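Local structure of butyryl-CoA dehydrogenase (Marinomonas mediterranea, 6CXT) at residues A317-L321 with Q369-I373. The protein belongs to the acyl-CoA dehydrogenase family of flavoproteins and holds flavin-adenine dinucleotide in its fold. Where two conformers were deposited one is given. Numbering follows the deposited sequence.
Sequences AMSKL and QRELI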
ATOM      1  N   ALA B 317     -13.236  17.373  -0.169  1.00 15.37           N
ATOM      2  CA  ALA B 317     -13.232  16.000  -0.603  1.00 15.21           C
ATOM      3  C   ALA B 317     -11.867  15.317  -0.209  1.00 15.69           C
ATOM      4  O   ALA B 317     -11.871  14.144   0.182  1.00 14.92           O
ATOM      5  CB  ALA B 317     -13.431  15.918  -2.113  1.00 15.02           C
ATOM      6  N   MET B 318     -10.737  16.027  -0.364  1.00 13.98           N
ATOM      7  CA  MET B 318      -9.455  15.438   0.045  1.00 15.18           C
ATOM      8  C   MET B 318      -9.458  15.124   1.548  1.00 15.44           C
ATOM      9  O   MET B 318      -8.953  14.070   1.960  1.00 16.34           O
ATOM     10  CB  MET B 318      -8.292  16.381  -0.304  1.00 15.29           C
ATOM     11  CG  MET B 318      -8.068  16.473  -1.814  1.00 16.31           C
ATOM     12  SD  MET B 318      -6.523  17.400  -2.049  1.00 19.39           S
ATOM     13  CE  MET B 318      -6.338  17.068  -3.809  1.00 16.63           C
ATOM     14  N   SER B 319      -9.997  16.012   2.365  1.00 15.34           N
ATOM     15  CA  SER B 319     -10.021  15.822   3.795  0.74 15.29           C
ATOM     16  C   SER B 319     -10.880  14.656   4.189  1.00 15.95           C
ATOM     17  O   SER B 319     -10.463  13.794   5.021  1.00 14.56           O
ATOM     18  CB  SER B 319     -10.516  17.099   4.450  0.74 15.43           C
ATOM     19  OG  SER B 319     -10.626  16.969   5.844  0.74 13.72           O
ATOM     20  N   LYS B 320     -12.094  14.593   3.595  1.00 14.04           N
ATOM     21  CA  LYS B 320     -13.046  13.487   3.891  1.00 14.77           C
ATOM     22  C   LYS B 320     -12.336  12.149   3.559  1.00 14.38           C
ATOM     23  O   LYS B 320     -12.380  11.161   4.333  1.00 13.85           O
ATOM     24  CB  LYS B 320     -14.306  13.620   2.980  1.00 14.80           C
ATOM     25  CG  LYS B 320     -15.479  12.727   3.382  1.00 16.84           C
ATOM     26  CD  LYS B 320     -15.335  11.252   3.019  1.00 15.28           C
ATOM     27  CE  LYS B 320     -16.689  10.561   3.032  1.00 15.58           C
ATOM     28  NZ  LYS B 320     -16.676   9.079   2.744  1.00 15.55           N
ATOM     29  N   LEU B 321     -11.750  12.102   2.363  1.00 13.95           N
ATOM     30  CA  LEU B 321     -11.062  10.879   1.898  1.00 13.17           C
ATOM     31  C   LEU B 321      -9.894  10.533   2.855  1.00 14.11           C
ATOM     32  O   LEU B 321      -9.797   9.402   3.307  1.00 13.34           O
ATOM     33  CB  LEU B 321     -10.530  11.111   0.475  1.00 14.43           C
ATOM     34  CG  LEU B 321      -9.743   9.975  -0.181  1.00 12.92           C
ATOM     35  CD1 LEU B 321     -10.653   8.760  -0.301  1.00 13.21           C
ATOM     36  CD2 LEU B 321      -9.196  10.463  -1.560  1.00 13.72           C
ATOM     37  N   GLN B 369     -15.387  10.621  -3.684  1.00 14.90           N
ATOM     38  CA  GLN B 369     -14.468  11.719  -3.330  1.00 13.82           C
ATOM     39  C   GLN B 369     -13.387  11.875  -4.412  1.00 14.04           C
ATOM     40  O   GLN B 369     -13.020  13.005  -4.745  1.00 14.33           O
ATOM     41  CB  GLN B 369     -13.799  11.507  -1.931  1.00 14.32           C
ATOM     42  CG  GLN B 369     -14.788  11.281  -0.780  1.00 15.82           C
ATOM     43  CD  GLN B 369     -15.870  12.404  -0.672  1.00 17.63           C
ATOM     44  OE1 GLN B 369     -15.587  13.607  -0.768  1.00 19.69           O
ATOM     45  NE2 GLN B 369     -17.094  11.992  -0.464  1.00 19.00           N
ATOM     46  N   ARG B 370     -12.853  10.773  -4.919  1.00 13.38           N
ATOM     47  CA  ARG B 370     -11.832  10.912  -5.963  1.00 14.71           C
ATOM     48  C   ARG B 370     -12.438  11.458  -7.259  1.00 15.55           C
ATOM     49  O   ARG B 370     -11.776  12.236  -7.938  1.00 15.44           O
ATOM     50  CB  ARG B 370     -11.133   9.601  -6.243  1.00 13.97           C
ATOM     51  CG  ARG B 370     -10.217   9.258  -5.003  1.00 13.59           C
ATOM     52  CD  ARG B 370      -9.284   8.078  -5.423  1.00 14.77           C
ATOM     53  NE  ARG B 370      -8.503   7.656  -4.222  1.00 16.38           N
ATOM     54  CZ  ARG B 370      -8.864   6.687  -3.356  1.00 17.11           C
ATOM     55  NH1 ARG B 370     -10.008   6.003  -3.501  1.00 15.11           N
ATOM     56  NH2 ARG B 370      -8.080   6.445  -2.280  1.00 16.47           N
ATOM     57  N   GLU B 371     -13.674  11.063  -7.568  1.00 16.83           N
ATOM     58  CA  GLU B 371     -14.371  11.718  -8.690  1.00 18.84           C
ATOM     59  C   GLU B 371     -14.433  13.225  -8.536  1.00 16.93           C
ATOM     60  O   GLU B 371     -14.138  13.957  -9.492  1.00 16.67           O
ATOM     61  CB  GLU B 371     -15.781  11.141  -8.930  1.00 19.51           C
ATOM     62  CG  GLU B 371     -15.714   9.771  -9.518  1.00 21.53           C
ATOM     63  CD  GLU B 371     -15.182   9.796 -10.939  1.00 26.69           C
ATOM     64  OE1 GLU B 371     -15.909  10.163 -11.869  1.00 30.45           O
ATOM     65  OE2 GLU B 371     -14.024   9.453 -11.159  1.00 25.32           O
ATOM     66  N   LEU B 372     -14.819  13.693  -7.355  1.00 16.59           N
ATOM     67  CA  LEU B 372     -14.855  15.111  -7.107  1.00 17.00           C
ATOM     68  C   LEU B 372     -13.485  15.756  -7.155  1.00 19.71           C
ATOM     69  O   LEU B 372     -13.310  16.831  -7.706  1.00 16.81           O
ATOM     70  CB  LEU B 372     -15.439  15.395  -5.720  1.00 17.50           C
ATOM     71  CG  LEU B 372     -16.948  15.064  -5.727  1.00 19.78           C
ATOM     72  CD1 LEU B 372     -17.451  14.726  -4.303  1.00 19.74           C
ATOM     73  CD2 LEU B 372     -17.641  16.289  -6.347  1.00 22.85           C
ATOM     74  N   ILE B 373     -12.501  15.120  -6.517  1.00 16.34           N
ATOM     75  CA  ILE B 373     -11.138  15.682  -6.614  1.00 15.99           C
ATOM     76  C   ILE B 373     -10.685  15.821  -8.098  1.00 15.62           C
ATOM     77  O   ILE B 373     -10.153  16.876  -8.457  1.00 16.19           O
ATOM     78  CB  ILE B 373     -10.152  14.778  -5.803  1.00 16.46           C
ATOM     79  CG1 ILE B 373     -10.492  14.878  -4.292  1.00 15.75           C
ATOM     80  CG2 ILE B 373      -8.691  15.210  -6.049  1.00 15.65           C
ATOM     81  CD1 ILE B 373     -10.022  13.648  -3.468  1.00 17.26           C
TER
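The side chain of Q369 reaches into the space between the helices: its CB packs 4.1 Å from L321 CB, and its folded m, m side chain brings OE1 to 3.4 Å from both CA and CB of A317. That oxygen has no hydrogen-bonding partner, whereas NE2, 3.8 Å from K320 CE, donates to G364 O. The K320 ammonium likewise turns to backbone carbonyls, among them G364 O, so the two polar side chains share an acceptor instead of bonding each other. R370 starts out away from the interface, yet its CG meets L321 CD2 at 3.8 Å, and the same methyl covers one face of the guanidinium, which forms a salt bridge through NE to D287 of the second subunit. The segments run nearly antiparallel, at 154° with axes 9.1 Å apart, and join helices 313-338 and 366-377 within the mainly helical C-terminal domain of the acyl-CoA dehydrogenase fold. L372 only grazes this seam, CB to A317 CB 4.2 Å, and its side chain also touches the bound FK4. One residue on, I373 fills the apolar space: CG1 lies 3.8 Å from A317 CB, CD1 3.8 Å from L321 CD2, and CG2 3.7 Å from CE of the extended M318.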